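PDB 3S9J: member of DUF4221 family from Bacteroides vulgatus, which is of unknown function but folds as a six-bladed beta-propeller of the DUF4221 family, and is probably made as a lipoprotein in its natural form. Local coordinates for residues A96-S101 against G123-L128; N76-V81 against R102-N107; R239-M244 against R281-P286; W233-S238 against F313-E318. One frame throughout, in Å; residues are numbered along the deposited sequence. Where two conformers were deposited one is given.

Interaction 1: A96-S101 against G123-L128; sequences AQNNIS and GRFTPL. With FMT (formic acid), chain P; FMT (formic acid), chain L.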
loop_
_atom_site.group_PDB
_atom_site.type_symbol
_atom_site.label_atom_id
_atom_site.label_comp_id
_atom_site.label_asym_id
_atom_site.label_seq_id
_atom_site.Cartn_x
_atom_site.Cartn_y
_atom_site.Cartn_z
ATOM N N ALA A 96 -3.801 6.341 11.654
ATOM C CA ALA A 96 -5.193 6.291 11.177
ATOM C C ALA A 96 -6.007 5.418 12.131
ATOM O O ALA A 96 -5.599 4.303 12.480
ATOM C CB ALA A 96 -5.285 5.719 9.759
ATOM N N GLN A 97 -7.163 5.933 12.547
ATOM C CA GLN A 97 -8.075 5.201 13.419
ATOM C C GLN A 97 -9.449 5.201 12.759
ATOM O O GLN A 97 -10.387 5.898 13.190
ATOM C CB GLN A 97 -8.089 5.790 14.824
ATOM C CG GLN A 97 -6.715 5.976 15.463
ATOM C CD GLN A 97 -6.795 6.298 16.894
ATOM O OE1 GLN A 97 -7.185 5.454 17.705
ATOM N NE2 GLN A 97 -6.440 7.529 17.247
ATOM N N ASN A 98 -9.536 4.432 11.686
ATOM C CA ASN A 98 -10.776 4.319 10.910
ATOM C C ASN A 98 -12.050 4.169 11.733
ATOM O O ASN A 98 -13.033 4.880 11.489
ATOM C CB ASN A 98 -10.670 3.171 9.939
ATOM C CG ASN A 98 -11.924 2.993 9.092
ATOM O OD1 ASN A 98 -12.117 3.697 8.133
ATOM N ND2 ASN A 98 -12.763 2.013 9.446
ATOM N N ASN A 99 -12.070 3.242 12.702
ATOM C CA ASN A 99 -13.314 2.852 13.326
ATOM C C ASN A 99 -13.914 3.959 14.167
ATOM O O ASN A 99 -15.090 3.917 14.472
ATOM C CB ASN A 99 -13.133 1.593 14.173
ATOM C CG ASN A 99 -12.898 0.353 13.339
ATOM O OD1 ASN A 99 -12.981 0.368 12.108
ATOM N ND2 ASN A 99 -12.592 -0.766 14.034
ATOM N N ILE A 100 -13.115 4.968 14.526
ATOM C CA ILE A 100 -13.585 6.097 15.292
ATOM C C ILE A 100 -13.442 7.450 14.535
ATOM O O ILE A 100 -13.522 8.510 15.154
ATOM C CB ILE A 100 -12.914 6.185 16.707
ATOM C CG1 ILE A 100 -11.386 6.325 16.604
ATOM C CG2 ILE A 100 -13.310 4.972 17.601
ATOM C CD1 ILE A 100 -10.748 6.799 17.903
ATOM N N SER A 101 -13.247 7.382 13.222
ATOM C CA SER A 101 -13.153 8.561 12.371
ATOM C C SER A 101 -12.080 9.550 12.856
ATOM O O SER A 101 -12.327 10.757 12.923
ATOM C CB SER A 101 -14.532 9.229 12.292
ATOM O OG SER A 101 -15.411 8.393 11.516
ATOM N N GLY A 123 -20.065 15.713 7.120
ATOM C CA GLY A 123 -20.119 15.085 8.422
ATOM C C GLY A 123 -20.406 13.579 8.352
ATOM O O GLY A 123 -20.768 12.991 9.362
ATOM N N ARG A 124 -20.164 12.969 7.196
ATOM C CA ARG A 124 -20.387 11.529 7.022
ATOM C C ARG A 124 -19.128 10.717 7.312
ATOM O O ARG A 124 -17.991 11.190 7.132
ATOM C CB ARG A 124 -20.859 11.227 5.602
ATOM C CG ARG A 124 -22.298 11.623 5.323
ATOM C CD ARG A 124 -22.773 10.939 4.046
ATOM N NE ARG A 124 -22.258 11.605 2.853
ATOM C CZ ARG A 124 -22.180 11.031 1.658
ATOM N NH1 ARG A 124 -22.568 9.768 1.500
ATOM N NH2 ARG A 124 -21.704 11.720 0.626
ATOM N N PHE A 125 -19.333 9.483 7.762
ATOM C CA PHE A 125 -18.240 8.552 7.914
ATOM C C PHE A 125 -17.599 8.335 6.561
ATOM O O PHE A 125 -18.289 8.145 5.557
ATOM C CB PHE A 125 -18.734 7.203 8.456
ATOM C CG PHE A 125 -17.655 6.162 8.489
ATOM C CD1 PHE A 125 -16.796 6.076 9.575
ATOM C CD2 PHE A 125 -17.466 5.320 7.409
ATOM C CE1 PHE A 125 -15.766 5.127 9.589
ATOM C CE2 PHE A 125 -16.429 4.376 7.419
ATOM C CZ PHE A 125 -15.587 4.301 8.523
ATOM N N THR A 126 -16.262 8.318 6.535
ATOM C CA THR A 126 -15.515 7.961 5.327
ATOM C C THR A 126 -14.308 7.105 5.750
ATOM O O THR A 126 -13.649 7.422 6.742
ATOM C CB THR A 126 -15.077 9.228 4.493
ATOM O OG1 THR A 126 -14.328 8.817 3.357
ATOM C CG2 THR A 126 -14.253 10.190 5.311
ATOM N N PRO A 127 -14.043 5.989 5.032
ATOM C CA PRO A 127 -12.901 5.159 5.460
ATOM C C PRO A 127 -11.580 5.930 5.490
ATOM O O PRO A 127 -11.260 6.633 4.546
ATOM C CB PRO A 127 -12.878 4.019 4.430
ATOM C CG PRO A 127 -14.348 3.866 4.052
ATOM C CD PRO A 127 -14.900 5.290 4.049
ATOM N N LEU A 128 -10.846 5.769 6.590
ATOM C CA LEU A 128 -9.536 6.411 6.802
ATOM C C LEU A 128 -8.475 5.341 6.844
ATOM O O LEU A 128 -8.490 4.494 7.748
ATOM C CB LEU A 128 -9.491 7.110 8.152
ATOM C CG LEU A 128 -10.508 8.189 8.366
ATOM C CD1 LEU A 128 -10.312 8.758 9.774
ATOM C CD2 LEU A 128 -10.333 9.229 7.269
HETATM C C FMT P . -11.755 -0.598 17.611
HETATM O O1 FMT P . -12.823 -0.176 17.122
HETATM O O2 FMT P . -11.544 -0.676 18.837
HETATM C C FMT L . -19.963 14.763 1.749
HETATM O O1 FMT L . -19.319 15.806 2.014
HETATM O O2 FMT L . -20.435 13.967 2.592
HETATM O O HOH W 1 -7.563 3.108 10.123
HETATM O O HOH W 2 -13.016 6.889 9.388
HETATM O O HOH W 3 -14.727 8.932 9.067
#

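Interaction 2: N76-V81 against R102-N107; sequences NGLPAV and RLSSIN. With FMT (formic acid), chain I.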
loop_
_atom_site.group_PDB
_atom_site.type_symbol
_atom_site.label_atom_id
_atom_site.label_comp_id
_atom_site.label_asym_id
_atom_site.label_seq_id
_atom_site.Cartn_x
_atom_site.Cartn_y
_atom_site.Cartn_z
ATOM N N ASN A 76 -3.045 9.448 26.523
ATOM C CA ASN A 76 -2.456 9.147 25.217
ATOM C C ASN A 76 -3.170 7.999 24.524
ATOM O O ASN A 76 -2.613 7.329 23.675
ATOM C CB ASN A 76 -0.974 8.873 25.411
ATOM C CG ASN A 76 -0.234 10.106 25.880
ATOM O OD1 ASN A 76 -0.290 11.155 25.216
ATOM N ND2 ASN A 76 0.424 10.017 27.034
ATOM N N GLY A 77 -4.442 7.807 24.862
ATOM C CA GLY A 77 -5.227 6.722 24.324
ATOM C C GLY A 77 -5.517 6.820 22.834
ATOM O O GLY A 77 -5.995 7.854 22.335
ATOM N N LEU A 78 -5.174 5.741 22.138
ATOM C CA LEU A 78 -5.429 5.548 20.727
ATOM C C LEU A 78 -6.266 4.296 20.608
ATOM O O LEU A 78 -5.720 3.186 20.517
ATOM C CB LEU A 78 -4.132 5.370 19.972
ATOM C CG LEU A 78 -3.110 6.496 20.101
ATOM C CD1 LEU A 78 -1.723 5.977 19.740
ATOM C CD2 LEU A 78 -3.472 7.698 19.229
ATOM N N PRO A 79 -7.610 4.453 20.584
ATOM C CA PRO A 79 -8.503 3.301 20.640
ATOM C C PRO A 79 -8.448 2.329 19.486
ATOM O O PRO A 79 -8.778 1.158 19.680
ATOM C CB PRO A 79 -9.909 3.947 20.685
ATOM C CG PRO A 79 -9.701 5.293 21.228
ATOM C CD PRO A 79 -8.360 5.725 20.676
ATOM N N ALA A 80 -8.069 2.766 18.277
ATOM C CA ALA A 80 -8.310 1.957 17.079
ATOM C C ALA A 80 -7.333 2.152 15.925
ATOM O O ALA A 80 -7.728 2.322 14.755
ATOM C CB ALA A 80 -9.737 2.169 16.580
ATOM N N VAL A 81 -6.051 2.091 16.252
ATOM C CA VAL A 81 -5.000 2.224 15.270
ATOM C C VAL A 81 -5.002 1.108 14.247
ATOM O O VAL A 81 -5.048 -0.097 14.573
ATOM C CB VAL A 81 -3.609 2.256 15.931
ATOM C CG1 VAL A 81 -2.482 2.271 14.863
ATOM C CG2 VAL A 81 -3.513 3.413 16.896
ATOM N N ARG A 102 -10.903 9.047 13.208
ATOM C CA ARG A 102 -9.878 9.892 13.823
ATOM C C ARG A 102 -8.521 9.651 13.185
ATOM O O ARG A 102 -8.131 8.503 12.952
ATOM C CB ARG A 102 -9.790 9.633 15.335
ATOM C CG ARG A 102 -8.786 10.491 16.092
ATOM C CD ARG A 102 -8.723 10.145 17.578
ATOM N NE ARG A 102 -9.980 10.461 18.237
ATOM C CZ ARG A 102 -10.336 10.100 19.479
ATOM N NH1 ARG A 102 -9.535 9.414 20.285
ATOM N NH2 ARG A 102 -11.533 10.455 19.928
ATOM N N LEU A 103 -7.824 10.753 12.898
ATOM C CA LEU A 103 -6.406 10.748 12.614
ATOM C C LEU A 103 -5.688 11.303 13.846
ATOM O O LEU A 103 -6.187 12.220 14.489
ATOM C CB LEU A 103 -6.147 11.639 11.395
ATOM C CG LEU A 103 -4.735 11.887 10.909
ATOM C CD1 LEU A 103 -4.240 10.688 10.143
ATOM C CD2 LEU A 103 -4.776 13.106 10.020
ATOM N N SER A 104 -4.515 10.764 14.189
ATOM C CA SER A 104 -3.764 11.284 15.344
ATOM C C SER A 104 -2.275 11.426 15.021
ATOM O O SER A 104 -1.728 10.638 14.246
ATOM C CB SER A 104 -3.910 10.394 16.579
ATOM O OG SER A 104 -5.254 10.197 16.985
ATOM N N SER A 105 -1.629 12.442 15.590
ATOM C CA SER A 105 -0.184 12.551 15.532
ATOM C C SER A 105 0.382 12.154 16.875
ATOM O O SER A 105 -0.191 12.442 17.926
ATOM C CB SER A 105 0.273 13.945 15.130
ATOM O OG SER A 105 -0.308 14.895 16.002
ATOM N N ILE A 106 1.482 11.410 16.825
ATOM C CA ILE A 106 2.173 10.960 18.034
ATOM C C ILE A 106 3.655 11.221 17.927
ATOM O O ILE A 106 4.194 11.402 16.827
ATOM C CB ILE A 106 1.917 9.459 18.343
ATOM C CG1 ILE A 106 2.501 8.536 17.274
ATOM C CG2 ILE A 106 0.436 9.172 18.475
ATOM C CD1 ILE A 106 2.417 7.044 17.648
ATOM N N ASN A 107 4.326 11.276 19.083
ATOM C CA ASN A 107 5.801 11.325 19.077
ATOM C C ASN A 107 6.434 9.929 19.256
ATOM O O ASN A 107 5.723 8.915 19.280
ATOM C CB ASN A 107 6.322 12.332 20.108
ATOM C CG ASN A 107 6.025 11.940 21.539
ATOM O OD1 ASN A 107 5.782 10.779 21.833
ATOM N ND2 ASN A 107 6.049 12.928 22.453
HETATM C C FMT I . 6.078 16.237 20.967
HETATM O O1 FMT I . 6.712 16.290 19.903
HETATM O O2 FMT I . 6.476 15.582 21.930
HETATM O O HOH W 4 -6.760 9.002 19.923
#

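Interaction 3: R239-M244 against R281-P286; sequences RYLKSM and RFAEMP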
loop_
_atom_site.group_PDB
_atom_site.type_symbol
_atom_site.label_atom_id
_atom_site.label_comp_id
_atom_site.label_asym_id
_atom_site.label_seq_id
_atom_site.Cartn_x
_atom_site.Cartn_y
_atom_site.Cartn_z
ATOM N N ARG A 239 3.574 -8.076 -19.603
ATOM C CA ARG A 239 3.660 -8.876 -20.830
ATOM C C ARG A 239 3.039 -10.266 -20.675
ATOM O O ARG A 239 2.791 -10.928 -21.672
ATOM C CB ARG A 239 5.110 -8.987 -21.327
ATOM C CG ARG A 239 6.057 -9.803 -20.440
ATOM C CD ARG A 239 7.496 -9.274 -20.588
ATOM N NE ARG A 239 7.593 -7.864 -20.199
ATOM C CZ ARG A 239 8.602 -7.051 -20.502
ATOM N NH1 ARG A 239 9.632 -7.486 -21.208
ATOM N NH2 ARG A 239 8.573 -5.791 -20.090
ATOM N N TYR A 240 2.758 -10.693 -19.446
ATOM C CA TYR A 240 2.220 -12.019 -19.193
ATOM C C TYR A 240 0.714 -12.033 -19.067
ATOM O O TYR A 240 0.146 -13.100 -19.010
ATOM C CB TYR A 240 2.849 -12.610 -17.927
ATOM C CG TYR A 240 4.347 -12.638 -18.019
ATOM C CD1 TYR A 240 4.976 -13.481 -18.930
ATOM C CD2 TYR A 240 5.147 -11.808 -17.224
ATOM C CE1 TYR A 240 6.337 -13.513 -19.064
ATOM C CE2 TYR A 240 6.540 -11.828 -17.364
ATOM C CZ TYR A 240 7.123 -12.701 -18.278
ATOM O OH TYR A 240 8.489 -12.756 -18.445
ATOM N N LEU A 241 0.080 -10.856 -19.065
ATOM C CA LEU A 241 -1.370 -10.733 -18.865
ATOM C C LEU A 241 -2.073 -10.147 -20.068
ATOM O O LEU A 241 -1.559 -9.266 -20.743
ATOM C CB LEU A 241 -1.690 -9.812 -17.666
ATOM C CG LEU A 241 -1.148 -10.230 -16.301
ATOM C CD1 LEU A 241 -1.534 -9.180 -15.251
ATOM C CD2 LEU A 241 -1.646 -11.641 -15.945
ATOM N N LYS A 242 -3.277 -10.635 -20.296
ATOM C CA LYS A 242 -4.195 -10.067 -21.269
ATOM C C LYS A 242 -4.514 -8.635 -20.827
ATOM O O LYS A 242 -4.585 -8.361 -19.619
ATOM C CB LYS A 242 -5.459 -10.931 -21.236
ATOM C CG LYS A 242 -6.409 -10.751 -22.351
ATOM C CD LYS A 242 -7.676 -11.590 -22.105
ATOM C CE LYS A 242 -8.664 -11.442 -23.252
ATOM N NZ LYS A 242 -8.072 -12.011 -24.474
ATOM N N SER A 243 -4.710 -7.737 -21.778
ATOM C CA SER A 243 -5.127 -6.366 -21.455
ATOM C C SER A 243 -6.423 -6.384 -20.659
ATOM O O SER A 243 -7.295 -7.218 -20.905
ATOM C CB SER A 243 -5.273 -5.527 -22.728
ATOM O OG SER A 243 -5.859 -4.286 -22.422
HETATM N N MSE A 244 -6.541 -5.494 -19.663
HETATM C CA MSE A 244 -7.728 -5.482 -18.804
HETATM C C MSE A 244 -8.258 -4.095 -18.467
HETATM O O MSE A 244 -7.528 -3.079 -18.501
HETATM C CB MSE A 244 -7.441 -6.241 -17.497
HETATM C CG MSE A 244 -6.455 -5.576 -16.585
HETATM SE SE MSE A 244 -6.248 -6.494 -14.860
HETATM C CE MSE A 244 -5.466 -8.071 -15.495
ATOM N N ARG A 281 5.773 -1.797 -10.564
ATOM C CA ARG A 281 4.378 -2.187 -10.498
ATOM C C ARG A 281 4.281 -3.705 -10.371
ATOM O O ARG A 281 4.824 -4.468 -11.191
ATOM C CB ARG A 281 3.594 -1.702 -11.722
ATOM C CG ARG A 281 2.103 -1.795 -11.508
ATOM C CD ARG A 281 1.274 -1.374 -12.711
ATOM N NE ARG A 281 -0.108 -1.174 -12.307
ATOM C CZ ARG A 281 -1.153 -1.111 -13.115
ATOM N NH1 ARG A 281 -1.011 -1.260 -14.438
ATOM N NH2 ARG A 281 -2.354 -0.921 -12.586
ATOM N N PHE A 282 3.585 -4.151 -9.340
ATOM C CA PHE A 282 3.405 -5.581 -9.113
ATOM C C PHE A 282 2.161 -6.060 -9.881
ATOM O O PHE A 282 1.149 -5.354 -9.932
ATOM C CB PHE A 282 3.216 -5.858 -7.613
ATOM C CG PHE A 282 4.494 -5.782 -6.793
ATOM C CD1 PHE A 282 5.213 -4.593 -6.697
ATOM C CD2 PHE A 282 4.962 -6.884 -6.112
ATOM C CE1 PHE A 282 6.377 -4.533 -5.944
ATOM C CE2 PHE A 282 6.126 -6.837 -5.365
ATOM C CZ PHE A 282 6.834 -5.638 -5.265
ATOM N N ALA A 283 2.234 -7.267 -10.443
ATOM C CA ALA A 283 1.117 -7.868 -11.183
ATOM C C ALA A 283 0.892 -9.276 -10.655
ATOM O O ALA A 283 1.857 -10.012 -10.483
ATOM C CB ALA A 283 1.457 -7.913 -12.663
ATOM N N GLU A 284 -0.365 -9.623 -10.383
ATOM C CA GLU A 284 -0.726 -10.948 -9.935
ATOM C C GLU A 284 -1.114 -11.785 -11.151
ATOM O O GLU A 284 -1.941 -11.369 -11.947
ATOM C CB GLU A 284 -1.893 -10.891 -8.948
ATOM C CG GLU A 284 -1.676 -9.950 -7.778
ATOM C CD GLU A 284 -2.714 -10.065 -6.662
ATOM O OE1 GLU A 284 -3.840 -10.583 -6.873
ATOM O OE2 GLU A 284 -2.380 -9.637 -5.530
HETATM N N MSE A 285 -0.529 -12.972 -11.258
HETATM C CA MSE A 285 -0.827 -13.894 -12.349
HETATM C C MSE A 285 -2.140 -14.609 -12.107
HETATM O O MSE A 285 -2.594 -14.718 -10.962
HETATM C CB MSE A 285 0.282 -14.915 -12.489
HETATM C CG MSE A 285 1.667 -14.313 -12.788
HETATM SE SE MSE A 285 1.776 -13.348 -14.447
HETATM C CE MSE A 285 1.583 -11.516 -13.821
ATOM N N PRO A 286 -2.732 -15.176 -13.181
ATOM C CA PRO A 286 -3.987 -15.866 -12.960
ATOM C C PRO A 286 -3.871 -17.084 -12.053
ATOM O O PRO A 286 -2.842 -17.794 -12.066
ATOM C CB PRO A 286 -4.421 -16.296 -14.371
ATOM C CG PRO A 286 -3.601 -15.493 -15.328
ATOM C CD PRO A 286 -2.327 -15.166 -14.590
#

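Interaction 4: W233-S238 against F313-E318; sequences WYNAKS and FEIIGE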
loop_
_atom_site.group_PDB
_atom_site.type_symbol
_atom_site.label_atom_id
_atom_site.label_comp_id
_atom_site.label_asym_id
_atom_site.label_seq_id
_atom_site.Cartn_x
_atom_site.Cartn_y
_atom_site.Cartn_z
ATOM N N TRP A 233 -1.922 9.564 -18.556
ATOM C CA TRP A 233 -2.001 8.115 -18.453
ATOM C C TRP A 233 -0.833 7.482 -19.187
ATOM O O TRP A 233 -0.464 7.938 -20.274
ATOM C CB TRP A 233 -3.316 7.602 -19.036
ATOM C CG TRP A 233 -4.527 8.067 -18.295
ATOM C CD1 TRP A 233 -5.262 9.187 -18.546
ATOM C CD2 TRP A 233 -5.143 7.419 -17.189
ATOM N NE1 TRP A 233 -6.303 9.271 -17.662
ATOM C CE2 TRP A 233 -6.247 8.197 -16.812
ATOM C CE3 TRP A 233 -4.859 6.249 -16.468
ATOM C CZ2 TRP A 233 -7.078 7.847 -15.750
ATOM C CZ3 TRP A 233 -5.700 5.895 -15.410
ATOM C CH2 TRP A 233 -6.791 6.690 -15.066
ATOM N N TYR A 234 -0.258 6.443 -18.579
ATOM C CA TYR A 234 0.858 5.700 -19.148
ATOM C C TYR A 234 0.596 4.206 -19.076
ATOM O O TYR A 234 0.160 3.685 -18.047
ATOM C CB TYR A 234 2.146 5.984 -18.399
ATOM C CG TYR A 234 2.580 7.422 -18.451
ATOM C CD1 TYR A 234 3.314 7.900 -19.522
ATOM C CD2 TYR A 234 2.279 8.297 -17.414
ATOM C CE1 TYR A 234 3.722 9.218 -19.576
ATOM C CE2 TYR A 234 2.681 9.622 -17.461
ATOM C CZ TYR A 234 3.400 10.074 -18.547
ATOM O OH TYR A 234 3.824 11.378 -18.586
ATOM N N ASN A 235 0.885 3.519 -20.170
ATOM C CA ASN A 235 0.727 2.074 -20.186
ATOM C C ASN A 235 1.665 1.401 -19.196
ATOM O O ASN A 235 2.858 1.682 -19.165
ATOM C CB ASN A 235 1.013 1.521 -21.579
ATOM C CG ASN A 235 0.770 0.025 -21.655
ATOM O OD1 ASN A 235 1.708 -0.759 -21.757
ATOM N ND2 ASN A 235 -0.493 -0.374 -21.557
ATOM N N ALA A 236 1.130 0.489 -18.397
ATOM C CA ALA A 236 1.926 -0.226 -17.418
ATOM C C ALA A 236 1.421 -1.662 -17.338
ATOM O O ALA A 236 1.198 -2.192 -16.260
ATOM C CB ALA A 236 1.845 0.462 -16.056
ATOM N N LYS A 237 1.251 -2.276 -18.508
ATOM C CA LYS A 237 0.695 -3.628 -18.643
ATOM C C LYS A 237 1.797 -4.669 -18.541
ATOM O O LYS A 237 2.872 -4.513 -19.133
ATOM C CB LYS A 237 0.002 -3.741 -20.020
ATOM C CG LYS A 237 -0.393 -5.138 -20.436
ATOM C CD LYS A 237 -1.012 -5.170 -21.837
ATOM C CE LYS A 237 -1.251 -6.619 -22.246
ATOM N NZ LYS A 237 -0.008 -7.455 -22.308
ATOM N N SER A 238 1.512 -5.753 -17.837
ATOM C CA SER A 238 2.382 -6.925 -17.800
ATOM C C SER A 238 2.382 -7.666 -19.152
ATOM O O SER A 238 1.313 -7.886 -19.734
ATOM C CB SER A 238 1.889 -7.914 -16.763
ATOM O OG SER A 238 2.596 -9.141 -16.876
ATOM N N PHE A 313 8.036 6.897 -17.198
ATOM C CA PHE A 313 6.997 5.878 -17.249
ATOM C C PHE A 313 7.058 4.994 -18.479
ATOM O O PHE A 313 6.029 4.530 -18.966
ATOM C CB PHE A 313 5.619 6.498 -17.055
ATOM C CG PHE A 313 5.482 7.205 -15.741
ATOM C CD1 PHE A 313 5.232 6.495 -14.584
ATOM C CD2 PHE A 313 5.689 8.566 -15.656
ATOM C CE1 PHE A 313 5.129 7.154 -13.366
ATOM C CE2 PHE A 313 5.605 9.221 -14.456
ATOM C CZ PHE A 313 5.322 8.524 -13.316
ATOM N N GLU A 314 8.281 4.749 -18.954
ATOM C CA GLU A 314 8.521 3.760 -19.977
ATOM C C GLU A 314 8.863 2.442 -19.295
ATOM O O GLU A 314 9.673 2.406 -18.372
ATOM C CB GLU A 314 9.662 4.211 -20.894
ATOM C CG GLU A 314 9.360 5.536 -21.609
ATOM C CD GLU A 314 10.572 6.173 -22.266
ATOM O OE1 GLU A 314 11.724 5.803 -21.930
ATOM O OE2 GLU A 314 10.354 7.069 -23.111
ATOM N N ILE A 315 8.227 1.359 -19.731
ATOM C CA ILE A 315 8.553 0.025 -19.221
ATOM C C ILE A 315 9.950 -0.379 -19.710
ATOM O O ILE A 315 10.204 -0.394 -20.920
ATOM C CB ILE A 315 7.531 -1.032 -19.679
ATOM C CG1 ILE A 315 6.134 -0.706 -19.147
ATOM C CG2 ILE A 315 7.953 -2.444 -19.192
ATOM C CD1 ILE A 315 5.051 -1.558 -19.769
ATOM N N ILE A 316 10.854 -0.670 -18.779
ATOM C CA ILE A 316 12.226 -1.059 -19.112
ATOM C C ILE A 316 12.532 -2.527 -18.779
ATOM O O ILE A 316 13.575 -3.051 -19.160
ATOM C CB ILE A 316 13.290 -0.106 -18.507
ATOM C CG1 ILE A 316 13.154 0.041 -16.975
ATOM C CG2 ILE A 316 13.207 1.235 -19.190
ATOM C CD1 ILE A 316 14.402 0.649 -16.307
ATOM N N GLY A 317 11.612 -3.196 -18.085
ATOM C CA GLY A 317 11.756 -4.614 -17.836
ATOM C C GLY A 317 10.652 -5.171 -16.975
ATOM O O GLY A 317 9.819 -4.425 -16.424
ATOM N N GLU A 318 10.637 -6.493 -16.866
ATOM C CA GLU A 318 9.647 -7.168 -16.057
ATOM C C GLU A 318 10.176 -8.516 -15.655
ATOM O O GLU A 318 10.638 -9.281 -16.517
ATOM C CB GLU A 318 8.316 -7.314 -16.820
ATOM C CG GLU A 318 7.216 -7.992 -15.999
ATOM C CD GLU A 318 5.859 -8.070 -16.686
ATOM O OE1 GLU A 318 5.728 -7.621 -17.853
ATOM O OE2 GLU A 318 4.918 -8.579 -16.023
HETATM O O HOH W 5 4.487 3.270 -20.551
HETATM O O HOH W 6 5.813 -5.306 -18.988
#

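Interaction 1: A96-S101 against G123-L128
The turn between strands 93-97 and 102-106 of one propeller blade packs, through Asn-98 and Ser-101, on the loop that leaves the same blade for the next. Asn-98 carries most of the polar contact. Its CG is anti to the backbone N (chi1 -180°), and the amide it carries lies beside Leu-128. There Leu-128 N donates to Asn-98 OD1 at 2.9 Å, with an N-H...O angle of 159°, in the carbonyl plane and on a lone pair. Asn-98 ND2 donates to Asn-99 OD1 at 3.1 Å, close to the amide plane, which should help fix its rotation. The Phe-125 ring stands nearly upright to this amide, the planes 83° apart. Asn-98 ND2 sits at the ring edge, 3.7 Å from Phe-125 CZ. Next to it, Phe-125 CE1 lies 3.3 Å from Asn-98 O. An alanine at Asn-98 would probably leave Leu-128 N without its side-chain acceptor and open a gap beside Phe-125 CZ. One water joins Asn-98 N to Leu-128 O. Another connects Ser-101 OG to Thr-126 N. In the conformer given, Leu-128 CD1 lies 3.6 Å from Ser-101 C, while Leu-128 also touches Phe-118. Thr-126 OG1 is bonded to Gln-149. The contact packs a hairpin turn inside one blade of the six-bladed propeller against the connection to the next blade.

Interaction 2: N76-V81 against R102-N107
Leu-78 makes the apolar part of this contact, branching over strand 102-106. Its CD1 reaches Ile-106 CG2 at 4.1 Å, and its CD2 lies 3.8 Å from both CB and OG of Ser-104. Leu-78 CG is anti to the carbonyl carbon (chi1 -57°); of the two methyls beyond it, CD1 meets Ile-106 and CD2 meets Ser-104. Ile-106 and Leu-78 both touch Leu-70 as well. Arg-102, Ser-104 and Ile-106 alternate along the strand and all face the loop. That loop, residues 76-81, belongs to the connection between two blades of the six-bladed propeller. It lies across the sheet that runs from strand 84-86 to strand 112-117, on the third strand. Tyr-52 OH, just before strand 53-58 in the preceding blade, bonds to Leu-78 O and Val-81 N, and Tyr-52 and Leu-70 also bind a sodium ion.

The polar contact is indirect. One water donates to Gly-77 O at 2.8 Å and accepts from Arg-102 NH1, also at 2.8 Å. It sits at the edge of the guanidinium, in its plane. Pro-79 crosses the arginine side chain at about a right angle, with Pro-79 CD 3.9 Å from Arg-102 NH1. Ser-104 OG is hydrogen-bonded to Asn-115 OD1 and touches Leu-78 CD2 by packing.

Interaction 3: R239-M244 against R281-P286
Leu-241 is the residue most covered here. Its branched end enters between Ala-283, Met-285 and Pro-286, at the end of strand 278-284. Leu-241 CD2 lies 3.8 Å from Pro-286 CD, and the two side chains run past each other in opposite directions. The same methyl is 3.9 Å from Met-285 CE. Leu-241 CD1 faces the backbone at Glu-284 O and reaches Ala-283 CB at 4.2 Å. Met-285, present as selenomethionine, folds back at chi2 (-62°), which places its SE near the loop. That SE touches Tyr-240 CB at 3.7 Å. It also makes a Met-aromatic contact with the Tyr-240 ring, oblique and 5.5 Å from the centroid. Pro-265 and Tyr-267 add to the surroundings of Leu-241. An alanine at Leu-241 would probably open a gap beside Met-285 CE and Pro-286 CD and let the selenomethionine end turn more freely. The loop that follows the outer strand of one blade is thus laid on the second strand of the next blade. No hydrogen bond crosses between the two segments, so the contact rests on close fit of apolar groups, with only the oblique selenium-ring contact added.

Interaction 4: W233-S238 against F313-E318
Glu-318 OE2 is gripped by two hydroxyls. Ser-238 OG donates to it across the contact at 2.5 Å, on its syn lone pair, and Ser-305 OG bonds to it too. Ser-238 OG is itself bonded to Tyr-240 N. Glu-318 OE1 forms a salt bridge with Arg-239 NE in the conformer given, and a water links it to Lys-237 O.

The stretches 234-238 and 313-318, at the edge strands of two neighbouring propeller blades, run 5° apart. A second water bridges Asn-235 O and Phe-313 O. Within strand 315-321, Ile-316 and Gly-317 form a classic beta bulge opposite Val-308.

At the other end, Tyr-234 and Phe-313 make an offset stack, centroids 4.7 Å apart and planes at 21°. Phe-313 CB lies over one face of the Tyr-234 ring, 3.5 Å from Tyr-234 CG, as a CH-pi contact. Between the two ends Ile-315 CD1 packs on the backbone, 3.7 Å from Lys-237 O.

In the fold
Interactions 1 and 2 both lie on the blade that runs from strand 84-86 to strand 112-117. Gln-97 joins them: its N probably bonds to Arg-102 O in the sheet and its OE1 to Ala-80 N. Interactions 3 and 4 are on the far side of the propeller, centres 33 to 38 Å from the first two, and hold the blade ending in strand 231-235 to the one ending in strand 315-321. They touch, for instance through a probable hydrogen bond from Arg-281 NH1 to Ala-236 O. Interactions 1 and 3 are mostly buried, but 1 adds a hydrogen bond and bridging waters to its packing, while 3 has no hydrogen bond and is chiefly apolar. Interactions 2 and 4 are partly buried and mix both kinds, with water bridges.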